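Local coordinates for protein trans-isoprenyl diphosphate synthase (Caulobacter crescentus, PDB 3OYR) that probably makes all-trans-octaprenyl diphosphate, the precursor of isoprenoid quinone side chains, by adding isopentenyl units to farnesyl diphosphate, at residues A36-N39 / R40-D44; S48-A51 / I52-A55; A80-N84 / D85-K89; G116-A119 / A120-W124. All coordinates share one frame; numbering follows the deposited sequence. Where two conformers were deposited one is given.

Contact 1 (A36-N39 / R40-D44)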
ATOM      1  N   ALA B  36      -0.792  25.284  -2.488  1.00 26.25           N
ATOM      2  CA  ALA B  36       0.626  25.558  -2.335  1.00 26.33           C
ATOM      3  C   ALA B  36       1.117  24.864  -1.069  1.00 24.78           C
ATOM      4  O   ALA B  36       2.172  24.268  -1.091  1.00 23.27           O
ATOM      5  CB  ALA B  36       0.925  27.077  -2.328  1.00 25.52           C
ATOM      6  N   GLY B  37       0.332  24.906   0.008  1.00 25.80           N
ATOM      7  CA  GLY B  37       0.641  24.130   1.206  1.00 28.87           C
ATOM      8  C   GLY B  37       0.667  22.616   0.994  1.00 33.13           C
ATOM      9  O   GLY B  37       1.539  21.916   1.530  1.00 26.75           O
ATOM     10  N   VAL B  38      -0.293  22.119   0.211  1.00 25.89           N
ATOM     11  CA  VAL B  38      -0.433  20.689  -0.081  1.00 25.84           C
ATOM     12  C   VAL B  38       0.765  20.210  -0.909  1.00 24.02           C
ATOM     13  O   VAL B  38       1.380  19.175  -0.605  1.00 25.88           O
ATOM     14  CB  VAL B  38      -1.792  20.417  -0.816  1.00 24.01           C
ATOM     15  CG1 VAL B  38      -1.933  18.984  -1.218  1.00 25.03           C
ATOM     16  CG2 VAL B  38      -2.963  20.811   0.089  1.00 19.85           C
ATOM     17  N   ASN B  39       1.121  20.994  -1.922  1.00 24.13           N
ATOM     18  CA  ASN B  39       2.279  20.691  -2.787  1.00 23.96           C
ATOM     19  C   ASN B  39       3.613  20.751  -2.045  1.00 25.68           C
ATOM     20  O   ASN B  39       4.524  19.988  -2.335  1.00 27.23           O
ATOM     21  CB  ASN B  39       2.295  21.635  -4.002  1.00 25.36           C
ATOM     22  CG  ASN B  39       1.070  21.435  -4.911  1.00 43.35           C
ATOM     23  OD1 ASN B  39       0.470  20.359  -4.942  1.00 49.44           O
ATOM     24  ND2 ASN B  39       0.686  22.484  -5.631  1.00 40.86           N
ATOM     25  N   ARG B  40       3.726  21.663  -1.081  1.00 24.00           N
ATOM     26  CA  ARG B  40       4.891  21.698  -0.217  1.00 23.26           C
ATOM     27  C   ARG B  40       5.015  20.396   0.593  1.00 21.92           C
ATOM     28  O   ARG B  40       6.114  19.885   0.774  1.00 28.86           O
ATOM     29  CB  ARG B  40       4.799  22.884   0.743  1.00 26.45           C
ATOM     30  CG  ARG B  40       6.069  23.083   1.560  1.00 24.37           C
ATOM     31  CD  ARG B  40       5.899  24.183   2.610  1.00 21.88           C
ATOM     32  NE  ARG B  40       5.572  25.475   1.976  1.00 28.33           N
ATOM     33  CZ  ARG B  40       4.394  26.092   2.092  1.00 29.87           C
ATOM     34  NH1 ARG B  40       4.195  27.254   1.493  1.00 25.03           N
ATOM     35  NH2 ARG B  40       3.409  25.542   2.801  1.00 31.60           N
ATOM     36  N   LEU B  41       3.892  19.885   1.105  1.00 21.98           N
ATOM     37  CA  LEU B  41       3.884  18.627   1.876  1.00 17.34           C
ATOM     38  C   LEU B  41       4.257  17.456   0.969  1.00 25.87           C
ATOM     39  O   LEU B  41       5.049  16.578   1.342  1.00 25.01           O
ATOM     40  CB  LEU B  41       2.511  18.410   2.516  1.00 23.27           C
ATOM     41  CG  LEU B  41       2.330  19.355   3.715  1.00 20.53           C
ATOM     42  CD1 LEU B  41       0.854  19.513   4.114  1.00 21.78           C
ATOM     43  CD2 LEU B  41       3.196  18.833   4.876  1.00 18.96           C
ATOM     44  N   ILE B  42       3.708  17.472  -0.232  1.00 25.52           N
ATOM     45  CA  ILE B  42       3.983  16.405  -1.202  1.00 27.80           C
ATOM     46  C   ILE B  42       5.478  16.302  -1.486  1.00 24.79           C
ATOM     47  O   ILE B  42       6.074  15.240  -1.251  1.00 31.07           O
ATOM     48  CB  ILE B  42       3.113  16.547  -2.479  1.00 28.71           C
ATOM     49  CG1 ILE B  42       1.637  16.282  -2.132  1.00 25.50           C
ATOM     50  CG2 ILE B  42       3.554  15.558  -3.529  1.00 25.12           C
ATOM     51  CD1 ILE B  42       0.626  16.657  -3.240  1.00 22.32           C
ATOM     52  N   THR B  43       6.094  17.405  -1.927  1.00 22.72           N
ATOM     53  CA  THR B  43       7.519  17.425  -2.214  0.50 23.37           C
ATOM     54  C   THR B  43       8.353  17.024  -0.999  1.00 26.20           C
ATOM     55  O   THR B  43       9.342  16.313  -1.120  1.00 26.29           O
ATOM     56  CB  THR B  43       7.928  18.812  -2.732  0.50 27.10           C
ATOM     57  OG1 THR B  43       6.998  19.203  -3.744  0.50 19.60           O
ATOM     58  CG2 THR B  43       9.351  18.807  -3.297  0.50 15.44           C
ATOM     59  N   ASP B  44       7.933  17.472   0.175  1.00 21.32           N
ATOM     60  CA  ASP B  44       8.623  17.154   1.416  1.00 29.95           C
ATOM     61  C   ASP B  44       8.596  15.669   1.791  1.00 31.15           C
ATOM     62  O   ASP B  44       9.611  15.115   2.239  1.00 27.01           O
ATOM     63  CB  ASP B  44       8.024  17.982   2.580  1.00 23.24           C
ATOM     64  CG  ASP B  44       8.767  17.771   3.905  1.00 38.32           C
ATOM     65  OD1 ASP B  44       8.119  17.409   4.907  1.00 54.13           O
ATOM     66  OD2 ASP B  44       9.986  18.003   3.956  1.00 34.01           O
TER
HETATM   67  O   HOH W   1       2.707  22.946   3.769  1.00 24.22           O
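Ala36, Gly37, Val38 and Asn39 each accept, through the carbonyl O, the backbone N-H of the residue four further on, Arg40, Leu41, Ile42 and Thr43, as expected inside an unbroken alpha-helix; the shortest of these bonds is Ile42 N to Val38 O at 2.9 Å. The Arg40 chain leaves nearly extended and then bends at chi3 (-60°), which turns the guanidinium back along the helix, with NH2 3.5 Å from Gly37 CA and one face passing Ala36 O. A water lies at the guanidinium edge, in its plane. It accepts from Arg40 NH2 at 2.9 Å and donates to Gly37 O at 2.7 Å, so this carbonyl serves the water as well as Leu41 N. On another side of the helix, Val38 CG1 meets Ile42 CD1 at 4.0 Å. In the Thr43 conformer described here, OG1 also donates to Asn39 O at 3.0 Å, from the opposite face of the carbonyl plane to Thr43 N; the second deposited conformer makes this bond less certain. The chemistry is thus divided: apolar Val38 and Leu41 face helix 87-109, while arginine and water add a second, solvent-mediated link to a helical carbonyl.

Contact 2 (S48-A51 / I52-A55)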
ATOM      1  N   SER B  48      13.535  10.769   0.723  1.00 36.81           N
ATOM      2  CA  SER B  48      14.107   9.639   1.465  1.00 34.67           C
ATOM      3  C   SER B  48      15.602   9.570   1.182  1.00 39.10           C
ATOM      4  O   SER B  48      16.040   9.967   0.091  1.00 37.09           O
ATOM      5  CB  SER B  48      13.469   8.327   1.018  1.00 29.05           C
ATOM      6  OG  SER B  48      13.969   7.254   1.779  1.00 35.90           O
ATOM      7  N   ASP B  49      16.369   9.051   2.148  1.00 39.21           N
ATOM      8  CA  ASP B  49      17.806   8.796   1.961  1.00 46.56           C
ATOM      9  C   ASP B  49      18.054   7.713   0.913  1.00 45.07           C
ATOM     10  O   ASP B  49      19.101   7.696   0.269  1.00 48.19           O
ATOM     11  CB  ASP B  49      18.465   8.392   3.283  1.00 49.18           C
ATOM     12  CG  ASP B  49      18.340   9.460   4.349  1.00 57.55           C
ATOM     13  OD1 ASP B  49      18.178   9.098   5.537  1.00 71.71           O
ATOM     14  OD2 ASP B  49      18.396  10.660   4.005  1.00 54.29           O
ATOM     15  N   VAL B  50      17.079   6.815   0.755  1.00 43.69           N
ATOM     16  CA  VAL B  50      17.118   5.765  -0.262  1.00 40.00           C
ATOM     17  C   VAL B  50      16.721   6.408  -1.602  1.00 45.96           C
ATOM     18  O   VAL B  50      15.540   6.679  -1.850  1.00 45.46           O
ATOM     19  CB  VAL B  50      16.178   4.603   0.123  1.00 39.47           C
ATOM     20  CG1 VAL B  50      16.328   3.455  -0.834  1.00 38.60           C
ATOM     21  CG2 VAL B  50      16.455   4.146   1.545  1.00 40.35           C
ATOM     22  N   ALA B  51      17.715   6.652  -2.456  1.00 44.43           N
ATOM     23  CA  ALA B  51      17.586   7.611  -3.574  1.00 46.52           C
ATOM     24  C   ALA B  51      16.552   7.262  -4.668  1.00 46.23           C
ATOM     25  O   ALA B  51      15.974   8.168  -5.284  1.00 42.43           O
ATOM     26  CB  ALA B  51      18.967   7.888  -4.194  1.00 47.54           C
ATOM     27  N   ILE B  52      16.338   5.961  -4.900  1.00 45.18           N
ATOM     28  CA  ILE B  52      15.345   5.463  -5.870  1.00 45.25           C
ATOM     29  C   ILE B  52      13.930   5.978  -5.538  1.00 45.08           C
ATOM     30  O   ILE B  52      13.166   6.356  -6.438  1.00 39.09           O
ATOM     31  CB  ILE B  52      15.377   3.904  -5.965  1.00 45.78           C
ATOM     32  CG1 ILE B  52      16.498   3.445  -6.914  1.00 50.49           C
ATOM     33  CG2 ILE B  52      14.025   3.327  -6.433  1.00 46.62           C
ATOM     34  CD1 ILE B  52      16.451   1.952  -7.289  1.00 54.57           C
ATOM     35  N   ILE B  53      13.618   6.024  -4.239  1.00 40.59           N
ATOM     36  CA  ILE B  53      12.304   6.452  -3.765  1.00 39.87           C
ATOM     37  C   ILE B  53      11.871   7.840  -4.295  1.00 39.26           C
ATOM     38  O   ILE B  53      10.900   7.892  -5.043  1.00 40.05           O
ATOM     39  CB  ILE B  53      12.141   6.291  -2.228  1.00 36.62           C
ATOM     40  CG1 ILE B  53      12.109   4.818  -1.841  1.00 38.18           C
ATOM     41  CG2 ILE B  53      10.884   6.955  -1.772  1.00 34.56           C
ATOM     42  CD1 ILE B  53      12.251   4.575  -0.339  1.00 27.11           C
ATOM     43  N   PRO B  54      12.602   8.944  -3.961  1.00 41.72           N
ATOM     44  CA  PRO B  54      12.197  10.232  -4.550  1.00 40.24           C
ATOM     45  C   PRO B  54      12.360  10.328  -6.082  1.00 39.73           C
ATOM     46  O   PRO B  54      11.621  11.069  -6.723  1.00 38.11           O
ATOM     47  CB  PRO B  54      13.115  11.249  -3.848  1.00 41.19           C
ATOM     48  CG  PRO B  54      14.286  10.456  -3.381  1.00 42.40           C
ATOM     49  CD  PRO B  54      13.704   9.132  -2.989  1.00 38.30           C
ATOM     50  N   ALA B  55      13.304   9.582  -6.651  1.00 38.52           N
ATOM     51  CA  ALA B  55      13.459   9.539  -8.117  1.00 37.20           C
ATOM     52  C   ALA B  55      12.220   8.928  -8.791  1.00 33.73           C
ATOM     53  O   ALA B  55      11.635   9.555  -9.660  1.00 32.33           O
ATOM     54  CB  ALA B  55      14.727   8.785  -8.520  1.00 36.10           C
TER
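Ile53 folds back over the loop that leads into its own helix, facing Ser48 and Val50. Its CB lies 3.4 Å from Val50 O, the carbonyl that also accepts Ile53 N at 3.1 Å with a rather bent N-H...O angle of 140°. From CB the side chain forks: CG2 rests against Ser48 CB at 4.0 Å, whereas CG1, anti to the carbonyl carbon (chi1 -68°), passes Val50 O more loosely. The tip, CD1, settles between Ser48 OG at 3.8 Å and Val50 CB at 4.0 Å. Ser48 OG also accepts a weak bond from Val50 N within the loop, and bonds to Glu165 of the second subunit. Val50 and Ile53 both pack on Val168 of that subunit. Next along the chain, the Pro54 ring brings CD to 3.3 Å from Val50 O; Pro54 has no N-H to give this carbonyl, which takes Ile53 N instead. The first i+4 to i bond, from Ala55 N to Ala51 O, is weak. Proline is commonly accepted in the first helical turn, and together with an i+3 to i bond ahead of the regular pattern it is characteristic of an alpha-helix N-terminus, here that of helix 52-61 at the dimer interface.

Contact 3 (A80-N84 / D85-K89); sequences AGADN and DHFQK
Asn84 and His86 are joined by a compact Asx turn: the side-chain OD1 of Asn84 accepts the backbone N of His86 at 3.0 Å, with an N-H...O angle of 160° and the donor in the carbonyl plane on a lone pair. With chi1 at 59°, Asn84 CG lies between its own backbone N and carbonyl carbon, which swings the amide forward over the following residues. The enclosed side belongs to Phe87. Its CE1 points edge-on to Asn84 O at 3.3 Å, and CD1 lies 4.1 Å from Ala82 CB, while Val74, Ala77 and Arg78 of helix 68-79 close around the buried ring. His86 is on the exposed side, where its side chain and that of Asn84 cross at about a right angle, with amide and ring planes 47° apart. A water at the edge of the Phe87 ring, in its plane, bridges the two residues beside it, donating to Asn84 OD1 at 3.0 Å and accepting a weak bond from Phe87 N at 3.1 Å. Replacing Asn84 by alanine is likely to leave His86 N without its mate and the water without this acceptor, freeing the turn to shift. One amide oxygen thus receives a backbone N-H directly and reaches a second through water, supplying polar partners where the loop enters helix 87-109 and helical carbonyls are not yet available.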
ATOM      1  N   ALA B  80     -17.217  23.308   4.382  1.00 40.08           N
ATOM      2  CA  ALA B  80     -17.624  23.019   5.757  1.00 42.93           C
ATOM      3  C   ALA B  80     -17.171  24.077   6.779  1.00 45.45           C
ATOM      4  O   ALA B  80     -17.566  24.024   7.938  1.00 53.34           O
ATOM      5  CB  ALA B  80     -17.186  21.618   6.179  1.00 37.56           C
ATOM      6  N   GLY B  81     -16.362  25.044   6.347  1.00 50.78           N
ATOM      7  CA  GLY B  81     -15.956  26.162   7.198  1.00 48.51           C
ATOM      8  C   GLY B  81     -14.877  25.801   8.204  1.00 50.42           C
ATOM      9  O   GLY B  81     -15.064  25.986   9.402  1.00 55.54           O
ATOM     10  N   ALA B  82     -13.748  25.282   7.724  1.00 47.76           N
ATOM     11  CA  ALA B  82     -12.598  24.976   8.588  1.00 52.98           C
ATOM     12  C   ALA B  82     -11.941  26.253   9.133  1.00 50.52           C
ATOM     13  O   ALA B  82     -11.932  27.283   8.464  1.00 50.06           O
ATOM     14  CB  ALA B  82     -11.580  24.130   7.837  1.00 49.46           C
ATOM     15  N   ASP B  83     -11.403  26.198  10.345  1.00 56.31           N
ATOM     16  CA  ASP B  83     -10.786  27.405  10.918  1.00 63.57           C
ATOM     17  C   ASP B  83      -9.260  27.345  10.954  1.00 62.56           C
ATOM     18  O   ASP B  83      -8.602  28.342  11.237  1.00 69.26           O
ATOM     19  CB  ASP B  83     -11.384  27.766  12.291  1.00 64.54           C
ATOM     20  CG  ASP B  83     -11.306  26.627  13.300  1.00 69.06           C
ATOM     21  OD1 ASP B  83     -10.567  25.647  13.081  1.00 70.87           O
ATOM     22  OD2 ASP B  83     -11.997  26.724  14.334  1.00 73.64           O
ATOM     23  N   ASN B  84      -8.712  26.168  10.670  1.00 57.68           N
ATOM     24  CA  ASN B  84      -7.280  26.014  10.465  1.00 53.83           C
ATOM     25  C   ASN B  84      -6.996  25.246   9.176  1.00 52.09           C
ATOM     26  O   ASN B  84      -7.917  24.753   8.522  1.00 52.96           O
ATOM     27  CB  ASN B  84      -6.646  25.303  11.653  1.00 52.46           C
ATOM     28  CG  ASN B  84      -7.233  23.932  11.882  1.00 56.84           C
ATOM     29  OD1 ASN B  84      -7.080  23.012  11.068  1.00 49.22           O
ATOM     30  ND2 ASN B  84      -7.907  23.783  13.002  1.00 53.12           N
ATOM     31  N   ASP B  85      -5.719  25.107   8.840  1.00 44.85           N
ATOM     32  CA  ASP B  85      -5.334  24.495   7.580  1.00 43.34           C
ATOM     33  C   ASP B  85      -4.795  23.069   7.712  1.00 39.65           C
ATOM     34  O   ASP B  85      -4.011  22.607   6.863  1.00 35.60           O
ATOM     35  CB  ASP B  85      -4.336  25.395   6.853  1.00 46.69           C
ATOM     36  CG  ASP B  85      -2.997  25.513   7.579  1.00 57.44           C
ATOM     37  OD1 ASP B  85      -2.831  24.954   8.689  1.00 58.76           O
ATOM     38  OD2 ASP B  85      -2.102  26.176   7.022  1.00 57.31           O
ATOM     39  N   HIS B  86      -5.208  22.369   8.767  1.00 40.91           N
ATOM     40  CA  HIS B  86      -4.675  21.027   9.007  1.00 44.62           C
ATOM     41  C   HIS B  86      -5.206  19.995   8.013  1.00 41.37           C
ATOM     42  O   HIS B  86      -4.603  18.934   7.824  1.00 46.00           O
ATOM     43  CB  HIS B  86      -4.875  20.594  10.464  1.00 51.78           C
ATOM     44  CG  HIS B  86      -4.060  21.392  11.438  1.00 61.89           C
ATOM     45  ND1 HIS B  86      -4.583  21.904  12.607  1.00 68.19           N
ATOM     46  CD2 HIS B  86      -2.768  21.797  11.396  1.00 61.71           C
ATOM     47  CE1 HIS B  86      -3.643  22.573  13.251  1.00 68.25           C
ATOM     48  NE2 HIS B  86      -2.532  22.524  12.536  1.00 65.11           N
ATOM     49  N   PHE B  87      -6.301  20.344   7.336  1.00 30.94           N
ATOM     50  CA  PHE B  87      -6.824  19.541   6.242  1.00 27.44           C
ATOM     51  C   PHE B  87      -5.816  19.364   5.105  1.00 25.57           C
ATOM     52  O   PHE B  87      -5.943  18.419   4.331  1.00 25.42           O
ATOM     53  CB  PHE B  87      -8.147  20.133   5.707  1.00 25.60           C
ATOM     54  CG  PHE B  87      -8.007  21.517   5.107  1.00 29.30           C
ATOM     55  CD1 PHE B  87      -8.243  22.648   5.884  1.00 27.70           C
ATOM     56  CD2 PHE B  87      -7.651  21.692   3.768  1.00 25.01           C
ATOM     57  CE1 PHE B  87      -8.127  23.929   5.352  1.00 28.25           C
ATOM     58  CE2 PHE B  87      -7.523  22.981   3.220  1.00 30.00           C
ATOM     59  CZ  PHE B  87      -7.759  24.104   4.018  1.00 24.59           C
ATOM     60  N   GLN B  88      -4.825  20.260   5.006  1.00 26.96           N
ATOM     61  CA  GLN B  88      -3.819  20.189   3.930  1.00 26.25           C
ATOM     62  C   GLN B  88      -2.985  18.918   3.984  1.00 23.71           C
ATOM     63  O   GLN B  88      -2.571  18.403   2.933  1.00 25.02           O
ATOM     64  CB  GLN B  88      -2.886  21.416   3.931  1.00 30.48           C
ATOM     65  CG  GLN B  88      -3.526  22.724   3.393  1.00 35.64           C
ATOM     66  CD  GLN B  88      -2.650  23.959   3.641  1.00 40.51           C
ATOM     67  OE1 GLN B  88      -1.447  23.833   3.833  1.00 28.03           O
ATOM     68  NE2 GLN B  88      -3.265  25.157   3.660  1.00 28.19           N
ATOM     69  N   LYS B  89      -2.698  18.436   5.194  1.00 18.63           N
ATOM     70  CA  LYS B  89      -2.008  17.158   5.372  1.00 22.28           C
ATOM     71  C   LYS B  89      -2.838  15.974   4.883  1.00 23.57           C
ATOM     72  O   LYS B  89      -2.289  15.058   4.255  1.00 31.07           O
ATOM     73  CB  LYS B  89      -1.563  16.951   6.814  1.00 28.36           C
ATOM     74  CG  LYS B  89      -0.685  18.082   7.340  1.00 36.81           C
ATOM     75  CD  LYS B  89      -0.120  17.753   8.710  1.00 34.39           C
ATOM     76  CE  LYS B  89       0.936  18.791   9.130  1.00 40.48           C
ATOM     77  NZ  LYS B  89       1.704  18.298  10.326  1.00 45.80           N
TER
HETATM   78  O   HOH W   2      -8.661  21.368   9.151  1.00 47.27           O

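Contact 4 (G116-A119 / A120-W124)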
ATOM      1  N   GLY B 116       1.735  11.054 -19.631  1.00 33.99           N
ATOM      2  CA  GLY B 116       2.587  11.485 -20.739  1.00 40.98           C
ATOM      3  C   GLY B 116       3.998  10.920 -20.715  1.00 44.90           C
ATOM      4  O   GLY B 116       4.734  11.073 -21.691  1.00 44.22           O
ATOM      5  N   LYS B 117       4.379  10.288 -19.603  1.00 39.38           N
ATOM      6  CA  LYS B 117       5.703   9.682 -19.448  1.00 39.61           C
ATOM      7  C   LYS B 117       5.562   8.163 -19.468  1.00 43.20           C
ATOM      8  O   LYS B 117       4.467   7.627 -19.252  1.00 50.25           O
ATOM      9  CB  LYS B 117       6.375  10.121 -18.133  1.00 34.22           C
ATOM     10  CG  LYS B 117       6.851  11.584 -18.073  1.00 41.05           C
ATOM     11  CD  LYS B 117       7.689  11.805 -16.806  1.00 52.84           C
ATOM     12  CE  LYS B 117       7.892  13.282 -16.464  1.00 58.31           C
ATOM     13  NZ  LYS B 117       8.268  13.485 -15.016  1.00 49.93           N
ATOM     14  N   VAL B 118       6.669   7.479 -19.725  1.00 42.66           N
ATOM     15  CA  VAL B 118       6.748   6.022 -19.613  1.00 44.11           C
ATOM     16  C   VAL B 118       6.380   5.637 -18.176  1.00 44.70           C
ATOM     17  O   VAL B 118       6.732   6.358 -17.237  1.00 44.55           O
ATOM     18  CB  VAL B 118       8.180   5.518 -20.005  1.00 50.57           C
ATOM     19  CG1 VAL B 118       9.263   6.151 -19.108  1.00 55.08           C
ATOM     20  CG2 VAL B 118       8.277   4.012 -19.983  1.00 47.60           C
ATOM     21  N   ALA B 119       5.615   4.555 -18.014  1.00 43.02           N
ATOM     22  CA  ALA B 119       5.228   4.084 -16.690  1.00 40.53           C
ATOM     23  C   ALA B 119       6.478   3.683 -15.897  1.00 43.39           C
ATOM     24  O   ALA B 119       7.338   2.959 -16.413  1.00 42.59           O
ATOM     25  CB  ALA B 119       4.278   2.917 -16.805  1.00 37.10           C
ATOM     26  N   ALA B 120       6.561   4.164 -14.652  1.00 38.44           N
ATOM     27  CA  ALA B 120       7.732   3.994 -13.775  1.00 37.04           C
ATOM     28  C   ALA B 120       8.328   2.590 -13.727  1.00 37.68           C
ATOM     29  O   ALA B 120       9.555   2.436 -13.677  1.00 39.95           O
ATOM     30  CB  ALA B 120       7.396   4.456 -12.370  1.00 39.33           C
ATOM     31  N   HIS B 121       7.469   1.571 -13.764  1.00 41.94           N
ATOM     32  CA  HIS B 121       7.918   0.178 -13.701  1.00 40.69           C
ATOM     33  C   HIS B 121       8.696  -0.303 -14.927  1.00 43.79           C
ATOM     34  O   HIS B 121       9.341  -1.348 -14.877  1.00 45.71           O
ATOM     35  CB  HIS B 121       6.754  -0.766 -13.415  1.00 31.76           C
ATOM     36  CG  HIS B 121       5.723  -0.820 -14.503  1.00 44.71           C
ATOM     37  ND1 HIS B 121       5.754  -1.760 -15.515  1.00 46.05           N
ATOM     38  CD2 HIS B 121       4.616  -0.070 -14.725  1.00 28.90           C
ATOM     39  CE1 HIS B 121       4.719  -1.577 -16.314  1.00 41.25           C
ATOM     40  NE2 HIS B 121       4.012  -0.557 -15.857  1.00 39.62           N
ATOM     41  N   LEU B 122       8.635   0.454 -16.021  1.00 45.88           N
ATOM     42  CA  LEU B 122       9.442   0.144 -17.201  1.00 46.27           C
ATOM     43  C   LEU B 122      10.867   0.704 -17.094  1.00 48.05           C
ATOM     44  O   LEU B 122      11.764   0.268 -17.818  1.00 50.95           O
ATOM     45  CB  LEU B 122       8.745   0.621 -18.486  1.00 45.73           C
ATOM     46  CG  LEU B 122       7.496  -0.159 -18.933  1.00 48.37           C
ATOM     47  CD1 LEU B 122       6.791   0.532 -20.107  1.00 49.78           C
ATOM     48  CD2 LEU B 122       7.820  -1.606 -19.290  1.00 44.98           C
ATOM     49  N   ILE B 123      11.062   1.662 -16.187  1.00 43.70           N
ATOM     50  CA  ILE B 123      12.365   2.266 -15.931  1.00 43.66           C
ATOM     51  C   ILE B 123      13.053   1.633 -14.712  1.00 47.61           C
ATOM     52  O   ILE B 123      14.235   1.285 -14.762  1.00 54.51           O
ATOM     53  CB  ILE B 123      12.230   3.799 -15.716  1.00 41.90           C
ATOM     54  CG1 ILE B 123      11.642   4.486 -16.950  1.00 44.06           C
ATOM     55  CG2 ILE B 123      13.559   4.430 -15.309  1.00 36.13           C
ATOM     56  CD1 ILE B 123      12.373   4.165 -18.275  1.00 60.76           C
ATOM     57  N   TRP B 124      12.306   1.483 -13.621  1.00 48.32           N
ATOM     58  CA  TRP B 124      12.876   1.008 -12.359  1.00 44.40           C
ATOM     59  C   TRP B 124      12.523  -0.440 -12.052  1.00 40.84           C
ATOM     60  O   TRP B 124      13.098  -1.040 -11.143  1.00 47.87           O
ATOM     61  CB  TRP B 124      12.438   1.910 -11.210  1.00 40.01           C
ATOM     62  CG  TRP B 124      13.106   3.245 -11.185  1.00 47.92           C
ATOM     63  CD1 TRP B 124      14.321   3.539 -10.632  1.00 52.27           C
ATOM     64  CD2 TRP B 124      12.594   4.480 -11.709  1.00 42.50           C
ATOM     65  NE1 TRP B 124      14.602   4.871 -10.784  1.00 47.81           N
ATOM     66  CE2 TRP B 124      13.560   5.476 -11.442  1.00 49.98           C
ATOM     67  CE3 TRP B 124      11.415   4.842 -12.379  1.00 45.46           C
ATOM     68  CZ2 TRP B 124      13.389   6.818 -11.826  1.00 47.97           C
ATOM     69  CZ3 TRP B 124      11.240   6.182 -12.766  1.00 48.65           C
ATOM     70  CH2 TRP B 124      12.227   7.148 -12.488  1.00 49.69           C
TER
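Ala120 follows Ala119 at a sharp change of direction, where the extended chain of strand 117-118 begins a helical turn. Ala120 O is gripped twice, by Ile123 N at 3.0 Å and Trp124 N at 2.9 Å, which closes the turn. His121 comes next; its chi1 of 65° swings the imidazole back beside the strand end, so that NE2 lies 3.6 Å from Ala119 CB while bonding to Ser111 O. Leu122 N donates to Ala119 O at 2.8 Å (N-H...O angle 161°), and Leu122 CB meets Val118 CG2 at 3.7 Å. Ile123 then brings CG1 to Val118 CG1 at 3.6 Å, the two side chains crossing at about a right angle. Val118 therefore places one methyl on each of two successive residues; an alanine in its place would probably take both methyl contacts away and leave Ile123 CG1 and Leu122 CB less closely held. Trp124 ends the segment, one ring face partly overlaid by Ile123 CG2, its ring edge-to-face with His59. Around the turn, Ala120 packs on Leu56, Leu103 and Ser129, and His121 on Val107 within the DDxxD stretch, whose Asp105 and Asp109 bind calcium. The turn thus lies between helices 52-61, 87-109 and 126-147, joining the small two-stranded sheet to helix 126-147, with Ala120 of the second subunit packed on His121 and Leu122.

In the fold
Along the chain the contacts come in series, 1 to 4. Contact 1 lies within helix 25-45, and contact 2, its centre about 17 Å from that of contact 1, opens the next helix, 52-61. Contact 3, at the start of helix 87-109, returns to touch contact 1, Gly37 CA lying 3.4 Å from Gln88 OE1, so helices 25-45 and 87-109 pack together. Contact 4 precedes helix 126-147 and meets contact 2 where Trp124 CH2 approaches Ala55 O at 3.8 Å; both touch the second subunit. Contacts 3 and 4 are farthest apart, their centres about 35 Å from each other. Helix 87-109 runs from contact 3 to the calcium-binding aspartates, near contact 4, within this mostly helical prenyltransferase fold.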